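PDB 3L0G: nicotinate-nucleotide pyrophosphorylase from Ehrlichia chaffeensis, which probably converts quinolinate and phosphoribosyl pyrophosphate into nicotinate mononucleotide, carbon dioxide and pyrophosphate, a step in the biosynthesis of NAD. Local coordinates for residues E28-A33 with L120-H125; C68-L73 with S100-G105; E75-N80 with L113-V118; Y163-G168 with C280-F285. All coordinates share one frame; numbering follows the deposited sequence. Where two conformers were deposited one is given.

Contact 1: residues E28-A33 with L120-H125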
loop_
_atom_site.group_PDB
_atom_site.type_symbol
_atom_site.label_atom_id
_atom_site.label_comp_id
_atom_site.label_asym_id
_atom_site.label_seq_id
_atom_site.Cartn_x
_atom_site.Cartn_y
_atom_site.Cartn_z
ATOM N N GLU C 28 -1.936 -2.111 -4.691
ATOM C CA GLU C 28 -0.914 -2.302 -3.660
ATOM C C GLU C 28 -0.054 -3.558 -3.943
ATOM O O GLU C 28 1.179 -3.491 -3.912
ATOM C CB GLU C 28 -1.541 -2.384 -2.254
ATOM C CG GLU C 28 -0.494 -2.536 -1.160
ATOM C CD GLU C 28 -1.065 -2.615 0.261
ATOM O OE1 GLU C 28 -2.279 -2.915 0.426
ATOM O OE2 GLU C 28 -0.270 -2.377 1.213
ATOM N N ILE C 29 -0.703 -4.694 -4.210
ATOM C CA ILE C 29 0.056 -5.935 -4.480
ATOM C C ILE C 29 0.854 -5.816 -5.781
ATOM O O ILE C 29 1.976 -6.306 -5.872
ATOM C CB ILE C 29 -0.824 -7.219 -4.449
ATOM C CG1 ILE C 29 -1.804 -7.310 -5.647
ATOM C CG2 ILE C 29 -1.529 -7.326 -3.107
ATOM C CD1 ILE C 29 -2.504 -8.738 -5.717
ATOM N N ILE C 30 0.326 -5.071 -6.742
ATOM C CA ILE C 30 1.105 -4.756 -7.953
ATOM C C ILE C 30 2.380 -3.996 -7.633
ATOM O O ILE C 30 3.446 -4.383 -8.073
ATOM C CB ILE C 30 0.266 -3.965 -9.013
ATOM C CG1 ILE C 30 -0.768 -4.888 -9.628
ATOM C CG2 ILE C 30 1.176 -3.391 -10.134
ATOM C CD1 ILE C 30 -1.942 -4.163 -10.285
ATOM N N HIS C 31 2.272 -2.925 -6.851
ATOM C CA HIS C 31 3.442 -2.150 -6.502
ATOM C C HIS C 31 4.506 -2.958 -5.756
ATOM O O HIS C 31 5.713 -2.757 -5.998
ATOM C CB HIS C 31 3.078 -0.926 -5.658
ATOM C CG HIS C 31 4.261 -0.152 -5.169
ATOM N ND1 HIS C 31 4.901 0.796 -5.943
ATOM C CD2 HIS C 31 4.928 -0.184 -3.986
ATOM C CE1 HIS C 31 5.910 1.315 -5.261
ATOM N NE2 HIS C 31 5.952 0.736 -4.071
ATOM N N ASN C 32 4.081 -3.805 -4.828
ATOM C CA ASN C 32 5.019 -4.637 -4.089
ATOM C C ASN C 32 5.684 -5.679 -5.004
ATOM O O ASN C 32 6.856 -5.978 -4.834
ATOM C CB ASN C 32 4.358 -5.314 -2.885
ATOM C CG ASN C 32 3.890 -4.313 -1.806
ATOM O OD1 ASN C 32 2.974 -4.610 -1.052
ATOM N ND2 ASN C 32 4.524 -3.142 -1.725
ATOM N N ALA C 33 4.952 -6.230 -5.969
ATOM C CA ALA C 33 5.568 -7.166 -6.929
ATOM C C ALA C 33 6.582 -6.443 -7.854
ATOM O O ALA C 33 7.672 -6.943 -8.090
ATOM C CB ALA C 33 4.490 -7.923 -7.741
ATOM N N LEU C 120 3.381 -12.354 -15.522
ATOM C CA LEU C 120 3.180 -13.778 -15.685
ATOM C C LEU C 120 2.935 -14.423 -14.320
ATOM O O LEU C 120 2.057 -15.293 -14.177
ATOM C CB LEU C 120 4.361 -14.463 -16.445
ATOM C CG LEU C 120 4.453 -14.168 -17.955
ATOM C CD1 LEU C 120 5.680 -14.908 -18.579
ATOM C CD2 LEU C 120 3.136 -14.498 -18.787
ATOM N N ASN C 121 3.703 -14.027 -13.307
ATOM C CA ASN C 121 3.563 -14.694 -11.985
ATOM C C ASN C 121 2.166 -14.456 -11.455
ATOM O O ASN C 121 1.519 -15.376 -10.886
ATOM C CB ASN C 121 4.632 -14.257 -10.972
ATOM C CG ASN C 121 6.037 -14.803 -11.301
ATOM O OD1 ASN C 121 6.186 -15.766 -12.051
ATOM N ND2 ASN C 121 7.064 -14.170 -10.757
ATOM N N PHE C 122 1.657 -13.232 -11.653
ATOM C CA PHE C 122 0.258 -12.955 -11.233
ATOM C C PHE C 122 -0.777 -13.840 -11.941
ATOM O O PHE C 122 -1.615 -14.468 -11.268
ATOM C CB PHE C 122 -0.140 -11.486 -11.389
ATOM C CG PHE C 122 0.307 -10.595 -10.245
ATOM C CD1 PHE C 122 1.109 -9.508 -10.482
ATOM C CD2 PHE C 122 -0.100 -10.826 -8.958
ATOM C CE1 PHE C 122 1.514 -8.669 -9.446
ATOM C CE2 PHE C 122 0.277 -9.973 -7.903
ATOM C CZ PHE C 122 1.094 -8.910 -8.158
ATOM N N ILE C 123 -0.759 -13.885 -13.276
ATOM C CA ILE C 123 -1.833 -14.572 -13.998
ATOM C C ILE C 123 -1.701 -16.081 -13.871
ATOM O O ILE C 123 -2.697 -16.793 -13.814
ATOM C CB ILE C 123 -1.957 -14.131 -15.467
ATOM C CG1 ILE C 123 -0.723 -14.509 -16.284
ATOM C CG2 ILE C 123 -2.248 -12.625 -15.530
ATOM C CD1 ILE C 123 -0.784 -14.023 -17.698
ATOM N N GLN C 124 -0.466 -16.569 -13.783
ATOM C CA GLN C 124 -0.242 -17.984 -13.552
ATOM C C GLN C 124 -0.762 -18.421 -12.151
ATOM O O GLN C 124 -1.321 -19.505 -12.004
ATOM C CB GLN C 124 1.252 -18.321 -13.693
ATOM C CG GLN C 124 1.823 -18.192 -15.107
ATOM C CD GLN C 124 3.287 -18.680 -15.170
ATOM O OE1 GLN C 124 3.553 -19.819 -15.496
ATOM N NE2 GLN C 124 4.194 -17.848 -14.799
ATOM N N HIS C 125 -0.537 -17.595 -11.132
ATOM C CA HIS C 125 -1.077 -17.849 -9.788
ATOM C C HIS C 125 -2.604 -17.760 -9.787
ATOM O O HIS C 125 -3.307 -18.729 -9.389
ATOM C CB HIS C 125 -0.506 -16.806 -8.852
ATOM C CG HIS C 125 -0.970 -16.903 -7.429
ATOM N ND1 HIS C 125 -0.175 -17.418 -6.431
ATOM C CD2 HIS C 125 -2.115 -16.489 -6.829
ATOM C CE1 HIS C 125 -0.824 -17.330 -5.275
ATOM N NE2 HIS C 125 -2.004 -16.785 -5.496
#

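Contact 2: residues C68-L73 with S100-G105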
loop_
_atom_site.group_PDB
_atom_site.type_symbol
_atom_site.label_atom_id
_atom_site.label_comp_id
_atom_site.label_asym_id
_atom_site.label_seq_id
_atom_site.Cartn_x
_atom_site.Cartn_y
_atom_site.Cartn_z
ATOM N N CYS C 68 -7.729 -16.014 -15.185
ATOM C CA CYS C 68 -7.868 -15.149 -13.999
ATOM C C CYS C 68 -6.644 -14.246 -13.848
ATOM O O CYS C 68 -5.521 -14.676 -14.074
ATOM C CB CYS C 68 -8.078 -15.984 -12.750
ATOM S SG CYS C 68 -8.784 -15.034 -11.331
ATOM N N GLY C 69 -6.866 -12.991 -13.484
ATOM C CA GLY C 69 -5.778 -12.033 -13.271
ATOM C C GLY C 69 -5.622 -11.026 -14.384
ATOM O O GLY C 69 -4.673 -10.243 -14.367
ATOM N N ILE C 70 -6.525 -11.045 -15.374
ATOM C CA ILE C 70 -6.441 -10.083 -16.485
ATOM C C ILE C 70 -6.479 -8.613 -16.039
ATOM O O ILE C 70 -5.745 -7.782 -16.607
ATOM C CB ILE C 70 -7.500 -10.332 -17.580
ATOM C CG1 ILE C 70 -7.271 -11.659 -18.271
ATOM C CG2 ILE C 70 -7.444 -9.230 -18.655
ATOM C CD1 ILE C 70 -6.028 -11.648 -19.176
ATOM N N PRO C 71 -7.309 -8.266 -15.023
ATOM C CA PRO C 71 -7.259 -6.836 -14.596
ATOM C C PRO C 71 -5.885 -6.388 -14.078
ATOM O O PRO C 71 -5.544 -5.221 -14.184
ATOM C CB PRO C 71 -8.347 -6.744 -13.505
ATOM C CG PRO C 71 -9.348 -7.902 -13.875
ATOM C CD PRO C 71 -8.399 -9.011 -14.351
ATOM N N ILE C 72 -5.078 -7.313 -13.570
ATOM C CA ILE C 72 -3.750 -6.967 -13.108
ATOM C C ILE C 72 -2.842 -6.667 -14.290
ATOM O O ILE C 72 -2.100 -5.691 -14.286
ATOM C CB ILE C 72 -3.142 -8.088 -12.264
ATOM C CG1 ILE C 72 -3.837 -8.094 -10.912
ATOM C CG2 ILE C 72 -1.645 -7.869 -12.107
ATOM C CD1 ILE C 72 -3.868 -9.445 -10.224
ATOM N N LEU C 73 -2.927 -7.520 -15.299
ATOM C CA LEU C 73 -2.223 -7.330 -16.537
ATOM C C LEU C 73 -2.615 -5.980 -17.162
ATOM O O LEU C 73 -1.750 -5.224 -17.606
ATOM C CB LEU C 73 -2.566 -8.490 -17.476
ATOM C CG LEU C 73 -1.969 -8.414 -18.874
ATOM C CD1 LEU C 73 -1.792 -9.833 -19.491
ATOM C CD2 LEU C 73 -2.809 -7.491 -19.776
ATOM N N SER C 100 -3.983 -20.611 -26.483
ATOM C CA SER C 100 -4.917 -19.536 -26.599
ATOM C C SER C 100 -4.223 -18.216 -26.225
ATOM O O SER C 100 -3.562 -18.138 -25.166
ATOM C CB SER C 100 -6.097 -19.815 -25.665
ATOM O OG SER C 100 -7.002 -18.731 -25.684
ATOM N N THR C 101 -4.411 -17.188 -27.061
ATOM C CA THR C 101 -3.954 -15.829 -26.831
ATOM C C THR C 101 -4.917 -15.054 -25.950
ATOM O O THR C 101 -6.057 -14.745 -26.333
ATOM C CB THR C 101 -3.751 -15.063 -28.165
ATOM O OG1 THR C 101 -2.866 -15.806 -29.011
ATOM C CG2 THR C 101 -3.145 -13.636 -27.923
ATOM N N LEU C 102 -4.453 -14.754 -24.743
ATOM C CA LEU C 102 -5.197 -13.974 -23.794
ATOM C C LEU C 102 -5.139 -12.490 -24.148
ATOM O O LEU C 102 -6.140 -11.800 -24.048
ATOM C CB LEU C 102 -4.600 -14.171 -22.398
ATOM C CG LEU C 102 -4.525 -15.608 -21.840
ATOM C CD1 LEU C 102 -4.160 -15.556 -20.338
ATOM C CD2 LEU C 102 -5.858 -16.298 -22.052
ATOM N N VAL C 103 -3.948 -12.010 -24.513
ATOM C CA VAL C 103 -3.703 -10.604 -24.809
ATOM C C VAL C 103 -2.655 -10.559 -25.886
ATOM O O VAL C 103 -1.759 -11.401 -25.926
ATOM C CB VAL C 103 -3.153 -9.839 -23.552
ATOM C CG1 VAL C 103 -2.879 -8.388 -23.882
ATOM C CG2 VAL C 103 -4.132 -9.922 -22.395
ATOM N N SER C 104 -2.756 -9.596 -26.786
ATOM C CA SER C 104 -1.718 -9.396 -27.757
ATOM C C SER C 104 -1.515 -7.905 -27.964
ATOM O O SER C 104 -2.366 -7.080 -27.606
ATOM C CB SER C 104 -2.093 -10.077 -29.078
ATOM O OG SER C 104 -3.147 -9.397 -29.721
ATOM N N GLY C 105 -0.392 -7.546 -28.553
ATOM C CA GLY C 105 -0.160 -6.144 -28.860
ATOM C C GLY C 105 1.214 -5.811 -29.399
ATOM O O GLY C 105 1.943 -6.699 -29.874
#

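Contact 3: residues E75-N80 with L113-V118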
loop_
_atom_site.group_PDB
_atom_site.type_symbol
_atom_site.label_atom_id
_atom_site.label_comp_id
_atom_site.label_asym_id
_atom_site.label_seq_id
_atom_site.Cartn_x
_atom_site.Cartn_y
_atom_site.Cartn_z
ATOM N N GLU C 75 -3.710 -3.319 -15.555
ATOM C CA GLU C 75 -3.234 -2.185 -14.759
ATOM C C GLU C 75 -1.740 -1.946 -14.996
ATOM O O GLU C 75 -1.305 -0.806 -15.162
ATOM C CB GLU C 75 -3.518 -2.385 -13.268
ATOM C CG GLU C 75 -3.359 -1.083 -12.515
ATOM C CD GLU C 75 -3.837 -1.142 -11.092
ATOM O OE1 GLU C 75 -4.922 -1.702 -10.846
ATOM O OE2 GLU C 75 -3.130 -0.587 -10.228
ATOM N N VAL C 76 -0.962 -3.020 -15.013
ATOM C CA VAL C 76 0.465 -2.919 -15.318
ATOM C C VAL C 76 0.733 -2.345 -16.728
ATOM O O VAL C 76 1.566 -1.429 -16.887
ATOM C CB VAL C 76 1.202 -4.284 -15.150
ATOM C CG1 VAL C 76 2.694 -4.125 -15.437
ATOM C CG2 VAL C 76 0.989 -4.848 -13.761
ATOM N N PHE C 77 0.041 -2.858 -17.746
ATOM C CA PHE C 77 0.238 -2.331 -19.100
ATOM C C PHE C 77 -0.135 -0.861 -19.154
ATOM O O PHE C 77 0.550 -0.087 -19.840
ATOM C CB PHE C 77 -0.516 -3.107 -20.199
ATOM C CG PHE C 77 0.113 -4.456 -20.590
ATOM C CD1 PHE C 77 1.409 -4.808 -20.231
ATOM C CD2 PHE C 77 -0.610 -5.348 -21.335
ATOM C CE1 PHE C 77 1.949 -6.039 -20.594
ATOM C CE2 PHE C 77 -0.070 -6.598 -21.717
ATOM C CZ PHE C 77 1.209 -6.933 -21.342
ATOM N N ASN C 78 -1.189 -0.478 -18.417
ATOM C CA ASN C 78 -1.696 0.901 -18.411
ATOM C C ASN C 78 -0.783 1.917 -17.722
ATOM O O ASN C 78 -0.921 3.099 -17.953
ATOM C CB ASN C 78 -3.113 0.988 -17.803
ATOM C CG ASN C 78 -4.165 0.338 -18.684
ATOM O OD1 ASN C 78 -5.302 0.049 -18.249
ATOM N ND2 ASN C 78 -3.789 0.073 -19.912
ATOM N N MET C 79 0.154 1.450 -16.902
ATOM C CA MET C 79 1.183 2.323 -16.334
ATOM C C MET C 79 2.131 2.836 -17.423
ATOM O O MET C 79 2.707 3.903 -17.276
ATOM C CB MET C 79 1.998 1.579 -15.260
ATOM C CG MET C 79 1.179 1.118 -14.074
ATOM S SD MET C 79 2.137 0.020 -12.988
ATOM C CE MET C 79 3.278 1.208 -12.277
ATOM N N ASN C 80 2.245 2.081 -18.522
ATOM C CA ASN C 80 3.138 2.375 -19.656
ATOM C C ASN C 80 2.357 2.624 -20.973
ATOM O O ASN C 80 2.732 2.092 -22.035
ATOM C CB ASN C 80 4.105 1.162 -19.830
ATOM C CG ASN C 80 4.753 0.692 -18.494
ATOM O OD1 ASN C 80 5.661 1.352 -17.980
ATOM N ND2 ASN C 80 4.256 -0.436 -17.920
ATOM N N LEU C 113 9.766 -5.930 -21.343
ATOM C CA LEU C 113 10.545 -7.017 -20.747
ATOM C C LEU C 113 10.746 -6.911 -19.229
ATOM O O LEU C 113 10.754 -7.914 -18.543
ATOM C CB LEU C 113 11.897 -7.209 -21.476
ATOM C CG LEU C 113 11.821 -7.575 -22.991
ATOM C CD1 LEU C 113 13.138 -8.139 -23.462
ATOM C CD2 LEU C 113 10.716 -8.573 -23.275
ATOM N N PRO C 114 10.893 -5.704 -18.692
ATOM C CA PRO C 114 11.026 -5.580 -17.224
ATOM C C PRO C 114 9.791 -5.910 -16.386
ATOM O O PRO C 114 9.900 -6.101 -15.163
ATOM C CB PRO C 114 11.404 -4.106 -17.030
ATOM C CG PRO C 114 12.019 -3.716 -18.310
ATOM C CD PRO C 114 11.204 -4.443 -19.368
ATOM N N ILE C 115 8.632 -5.994 -17.026
ATOM C CA ILE C 115 7.388 -6.325 -16.314
ATOM C C ILE C 115 6.879 -7.715 -16.659
ATOM O O ILE C 115 5.890 -8.183 -16.076
ATOM C CB ILE C 115 6.265 -5.246 -16.568
ATOM C CG1 ILE C 115 5.935 -5.133 -18.067
ATOM C CG2 ILE C 115 6.661 -3.855 -15.961
ATOM C CD1 ILE C 115 4.803 -4.207 -18.407
ATOM N N GLU C 116 7.542 -8.386 -17.600
ATOM C CA GLU C 116 7.141 -9.736 -18.006
ATOM C C GLU C 116 6.904 -10.694 -16.845
ATOM O O GLU C 116 5.835 -11.316 -16.744
ATOM C CB GLU C 116 8.214 -10.364 -18.901
ATOM C CG GLU C 116 7.887 -11.740 -19.352
ATOM C CD GLU C 116 8.948 -12.325 -20.279
ATOM O OE1 GLU C 116 9.507 -11.577 -21.110
ATOM O OE2 GLU C 116 9.215 -13.533 -20.135
ATOM N N ARG C 117 7.904 -10.857 -15.997
ATOM C CA ARG C 117 7.835 -11.893 -14.994
ATOM C C ARG C 117 6.759 -11.536 -13.944
ATOM O O ARG C 117 5.980 -12.395 -13.527
ATOM C CB ARG C 117 9.217 -12.131 -14.392
ATOM C CG ARG C 117 9.322 -13.163 -13.298
ATOM C CD ARG C 117 8.477 -14.416 -13.509
ATOM N NE ARG C 117 8.712 -15.016 -14.782
ATOM C CZ ARG C 117 7.909 -15.899 -15.350
ATOM N NH1 ARG C 117 6.814 -16.344 -14.754
ATOM N NH2 ARG C 117 8.223 -16.354 -16.529
ATOM N N VAL C 118 6.673 -10.267 -13.567
ATOM C CA VAL C 118 5.601 -9.813 -12.648
ATOM C C VAL C 118 4.193 -10.169 -13.163
ATOM O O VAL C 118 3.402 -10.806 -12.476
ATOM C CB VAL C 118 5.771 -8.289 -12.290
ATOM C CG1 VAL C 118 4.473 -7.650 -11.715
ATOM C CG2 VAL C 118 6.925 -8.135 -11.287
#

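Contact 4: residues Y163-G168 with C280-F285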
loop_
_atom_site.group_PDB
_atom_site.type_symbol
_atom_site.label_atom_id
_atom_site.label_comp_id
_atom_site.label_asym_id
_atom_site.label_seq_id
_atom_site.Cartn_x
_atom_site.Cartn_y
_atom_site.Cartn_z
ATOM N N TYR C 163 -10.655 -13.711 -4.579
ATOM C CA TYR C 163 -11.194 -13.284 -5.869
ATOM C C TYR C 163 -11.109 -14.397 -6.943
ATOM O O TYR C 163 -12.018 -14.588 -7.752
ATOM C CB TYR C 163 -10.411 -12.043 -6.358
ATOM C CG TYR C 163 -10.638 -11.684 -7.819
ATOM C CD1 TYR C 163 -11.776 -10.982 -8.227
ATOM C CD2 TYR C 163 -9.717 -12.014 -8.789
ATOM C CE1 TYR C 163 -11.982 -10.654 -9.586
ATOM C CE2 TYR C 163 -9.922 -11.678 -10.150
ATOM C CZ TYR C 163 -11.044 -11.011 -10.532
ATOM O OH TYR C 163 -11.211 -10.709 -11.881
ATOM N N SER C 164 -9.992 -15.117 -6.948
ATOM C CA SER C 164 -9.741 -16.109 -7.988
ATOM C C SER C 164 -10.614 -17.359 -7.759
ATOM O O SER C 164 -11.080 -18.004 -8.730
ATOM C CB SER C 164 -8.254 -16.462 -8.031
ATOM O OG SER C 164 -7.405 -15.340 -8.260
ATOM N N VAL C 165 -10.865 -17.690 -6.487
ATOM C CA VAL C 165 -11.855 -18.728 -6.136
ATOM C C VAL C 165 -13.266 -18.360 -6.642
ATOM O O VAL C 165 -13.943 -19.191 -7.234
ATOM C CB VAL C 165 -11.881 -19.019 -4.617
ATOM C CG1 VAL C 165 -13.127 -19.867 -4.246
ATOM C CG2 VAL C 165 -10.569 -19.724 -4.199
ATOM N N CYS C 166 -13.688 -17.109 -6.451
ATOM C CA CYS C 166 -14.940 -16.629 -7.025
ATOM C C CYS C 166 -14.943 -16.653 -8.567
ATOM O O CYS C 166 -15.909 -17.101 -9.161
ATOM C CB CYS C 166 -15.342 -15.251 -6.442
ATOM S SG CYS C 166 -15.670 -15.381 -4.580
ATOM N N ILE C 167 -13.857 -16.229 -9.208
ATOM C CA ILE C 167 -13.759 -16.362 -10.664
ATOM C C ILE C 167 -13.994 -17.799 -11.090
ATOM O O ILE C 167 -14.647 -18.020 -12.107
ATOM C CB ILE C 167 -12.415 -15.837 -11.255
ATOM C CG1 ILE C 167 -12.291 -14.335 -11.012
ATOM C CG2 ILE C 167 -12.312 -16.134 -12.788
ATOM C CD1 ILE C 167 -13.541 -13.491 -11.458
ATOM N N GLY C 168 -13.511 -18.755 -10.295
ATOM C CA GLY C 168 -13.646 -20.192 -10.586
ATOM C C GLY C 168 -14.981 -20.857 -10.265
ATOM O O GLY C 168 -15.155 -22.068 -10.537
ATOM N N CYS C 280 -6.789 -26.247 0.188
ATOM C CA CYS C 280 -5.842 -26.551 -0.875
ATOM C C CYS C 280 -6.235 -25.973 -2.273
ATOM O O CYS C 280 -5.581 -26.256 -3.258
ATOM C CB CYS C 280 -5.604 -28.079 -0.906
ATOM S SG CYS C 280 -4.724 -28.780 0.595
ATOM N N ILE C 281 -7.306 -25.165 -2.368
ATOM C CA ILE C 281 -7.551 -24.396 -3.615
ATOM C C ILE C 281 -6.878 -23.009 -3.629
ATOM O O ILE C 281 -6.818 -22.368 -4.681
ATOM C CB ILE C 281 -9.024 -24.278 -4.014
ATOM C CG1 ILE C 281 -9.879 -23.615 -2.920
ATOM C CG2 ILE C 281 -9.567 -25.663 -4.359
ATOM C CD1 ILE C 281 -11.354 -23.393 -3.337
ATOM N N THR C 282 -6.364 -22.559 -2.482
ATOM C CA THR C 282 -5.619 -21.271 -2.377
ATOM C C THR C 282 -4.187 -21.477 -1.808
ATOM O O THR C 282 -3.453 -20.535 -1.612
ATOM C CB THR C 282 -6.370 -20.236 -1.523
ATOM O OG1 THR C 282 -6.571 -20.740 -0.175
ATOM C CG2 THR C 282 -7.719 -19.919 -2.115
ATOM N N ASN C 283 -3.828 -22.723 -1.518
ATOM C CA ASN C 283 -2.450 -23.082 -1.275
ATOM C C ASN C 283 -2.261 -24.496 -1.849
ATOM O O ASN C 283 -3.255 -25.209 -2.117
ATOM C CB ASN C 283 -2.103 -22.940 0.219
ATOM C CG ASN C 283 -2.749 -23.978 1.070
ATOM O OD1 ASN C 283 -2.383 -25.148 0.998
ATOM N ND2 ASN C 283 -3.745 -23.573 1.876
ATOM N N SER C 284 -1.033 -24.894 -2.129
ATOM C CA SER C 284 -0.778 -26.260 -2.630
ATOM C C SER C 284 -1.512 -26.622 -3.941
ATOM O O SER C 284 -1.934 -27.746 -4.116
ATOM C CB SER C 284 -1.181 -27.298 -1.556
ATOM O OG SER C 284 -0.551 -27.022 -0.313
ATOM N N PHE C 285 -1.676 -25.662 -4.826
ATOM C CA PHE C 285 -2.306 -25.871 -6.130
ATOM C C PHE C 285 -1.240 -25.647 -7.215
ATOM O O PHE C 285 -0.191 -25.035 -6.962
ATOM C CB PHE C 285 -3.442 -24.870 -6.309
ATOM C CG PHE C 285 -2.965 -23.456 -6.302
ATOM C CD1 PHE C 285 -2.543 -22.872 -7.463
ATOM C CD2 PHE C 285 -2.853 -22.742 -5.111
ATOM C CE1 PHE C 285 -2.025 -21.575 -7.462
ATOM C CE2 PHE C 285 -2.358 -21.439 -5.112
ATOM C CZ PHE C 285 -1.935 -20.871 -6.300
#

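Contact 1: residues E28-A33 with L120-H125
F122 of helix 116-139 pushes its ring against I29 and A33 of helix 27-38, a packing of two helices in the N-terminal part of a quinolinate phosphoribosyltransferase. The N-to-C directions of the two short segments make 130°, nearer antiparallel than parallel, and their axes come no closer than 11.9 Å. So wide a spacing needs a large side chain to bridge it, and phenylalanine, which gives up the most surface here, is long and flat enough to do so. Its CG lies beside the backbone N and anti to the carbonyl carbon (chi1 -82°), which sends the ring across to the other helix.

I29 and A33 stand one helical turn apart and receive the far end of that ring. CB of A33 lies 3.5 Å from CE1 of F122, at a slant to the ring, and a residue this small suits the place because the ring tip comes almost to the helix backbone. CD1 of I29 reaches CE2 of F122, the next corner but one round the ring, at 3.7 Å. I30 adds a looser touch and also packs on I72, E75 and V76 of helix 70-79, while P155 of the second subunit touches F122. The carbonyl oxygen of I29, which accepts the helical bond from A33 N, lies in the plane of the F122 ring at its edge, 3.6 Å from CZ.

Contact 2: residues C68-L73 with S100-G105
V103 and L73 meet methyl to methyl, tip to tip, where helix 70-79 packs against strand 101-108. CG2 of V103 is the shared point: it lies 3.7 Å from CD1 of L73 and 3.8 Å from CD2 of the same leucine, against both prongs of its fork. L73 presents that fork by extending away from its own backbone, with CG opposite the backbone N (chi1 177°). I70, nearly one turn earlier, approaches the same methyl from another quarter; its CD1 stands 4.1 Å from CG2 of V103 as the two side chains pass in opposite senses. The same CD1 lies 4.3 Å from CB of L102, at the corner where the chain turns. Branched aliphatic residues suit these buried places, since compact valine fits close to a strand and the longer isoleucine and leucine span the gap from the helix.

A second shell holds both partners in place. I88 of the neighbouring strand 84-88 touches I70, L73 and V103 alike, and I119 of helix 116-139 packs on L73. The start of the helix is fixed by D92, whose carboxylate oxygens accept hydrogen bonds from the backbone N of G69 and of I70. G69 is the N-cap residue, and its backbone angles (phi 105°, psi 5°) suit glycine, because a CB would press on the carbonyl oxygen before it. Backbone hydrogen bonds tie L102 and V103 to I59. The whole is a helix packed on one face of the four-stranded antiparallel sheet, consistent with the alpha/beta sandwich N-terminal domain of this family.

Contact 3: residues E75-N80 with L113-V118
Helix 70-79 of the N-terminal domain meets the next long helix through I115, at the start of helix 116-139, which sets its side chain against V76, F77 and N80. Its CD1 makes the principal touches. CG1 of V76 is nearest, 3.6 Å from CD1 of I115, and it also rests against CB of the isoleucine, 3.9 Å away, as the two branched chains slide past each other. I115 holds CG1 between its backbone N and carbonyl carbon (chi1 60°), which directs CD1 at the other helix. There the methyl sits in the plane of the F77 ring, at the edge, 3.9 Å from CD1 of F77. N80 comes from the opposite direction and brings its ND2 to 3.8 Å from CD1 of I115.

L34 of helix 27-38 also packs on I115, while F57 and Y86 meet the ring of F77. Isoleucine suits the position because its longer branch carries CD1 out to V76, F77 and N80 together. Contact across these segments is thus almost wholly dispersive and hydrophobic, so fixing the two helices here depends on shape and burial more than on polar pairing.

Contact 4: residues Y163-G168 with C280-F285
V165, near the end of helix 158-167, packs against I281 and T282 of the loop that follows strand 275-277 of the parallel sheet, consistent with the alpha/beta barrel-type C-terminal domain of this family. The tight part centres on one methyl: CG2 of V165 lies 3.5 Å from CG2 of T282 and 3.8 Å from CD1 of I281. The other valine methyl, CG1, is 4.0 Å from CD1 of I281, so both prongs of V165 straddle that tip. Valine and each partner cross at about a right angle. Beta-branched valine places two methyls close to the helix backbone, which suits the short gap to the loop, and I281 supplies length, its chain extended (chi2 176°) to bring CD1 across. I129 and T133 of helix 116-139 also pack on V165.

T282 serves two environments. Its methyl joins the apolar cluster, whereas OG1 forms a hydrogen bond with the carbonyl oxygen of K152, which N283 ND2 also engages.

N283 and S284 form the polar, partly exposed side; F285 is buried again, edge-to-face with H125. OG of S284 donates to OD1 of N283 at 2.9 Å, in the carbonyl plane. Helix and loop therefore meet through aliphatic carbons, chiefly methyls, while the loop's polar bonds stay within it or go to K152 and to N287 of the second subunit, and the disulfide joins C280 to C259.

Overall arrangement
Contacts 1, 2 and 3 cluster in the N-terminal part of the fold, with centres 10 to 13 Å apart, whereas contact 4 lies in the C-terminal domain, its centre about 15, 18 and 24 Å from those of contacts 1, 2 and 3. Helix 70-79 serves contacts 2 and 3, and helix 116-139 serves contacts 1 and 3. Along the chain, contacts 2 and 3 interleave, both nested within the loop closed by contact 1; contact 4 comes afterwards. The domains still meet: C68 packs on Y163, S164 and I167, and H125 on F285. Helix 116-139 also reaches contact 4, where its I129 and T133 pack on V165. Contacts 1, 3 and 4 lie beside the second subunit, whereas no other chain touches contact 2.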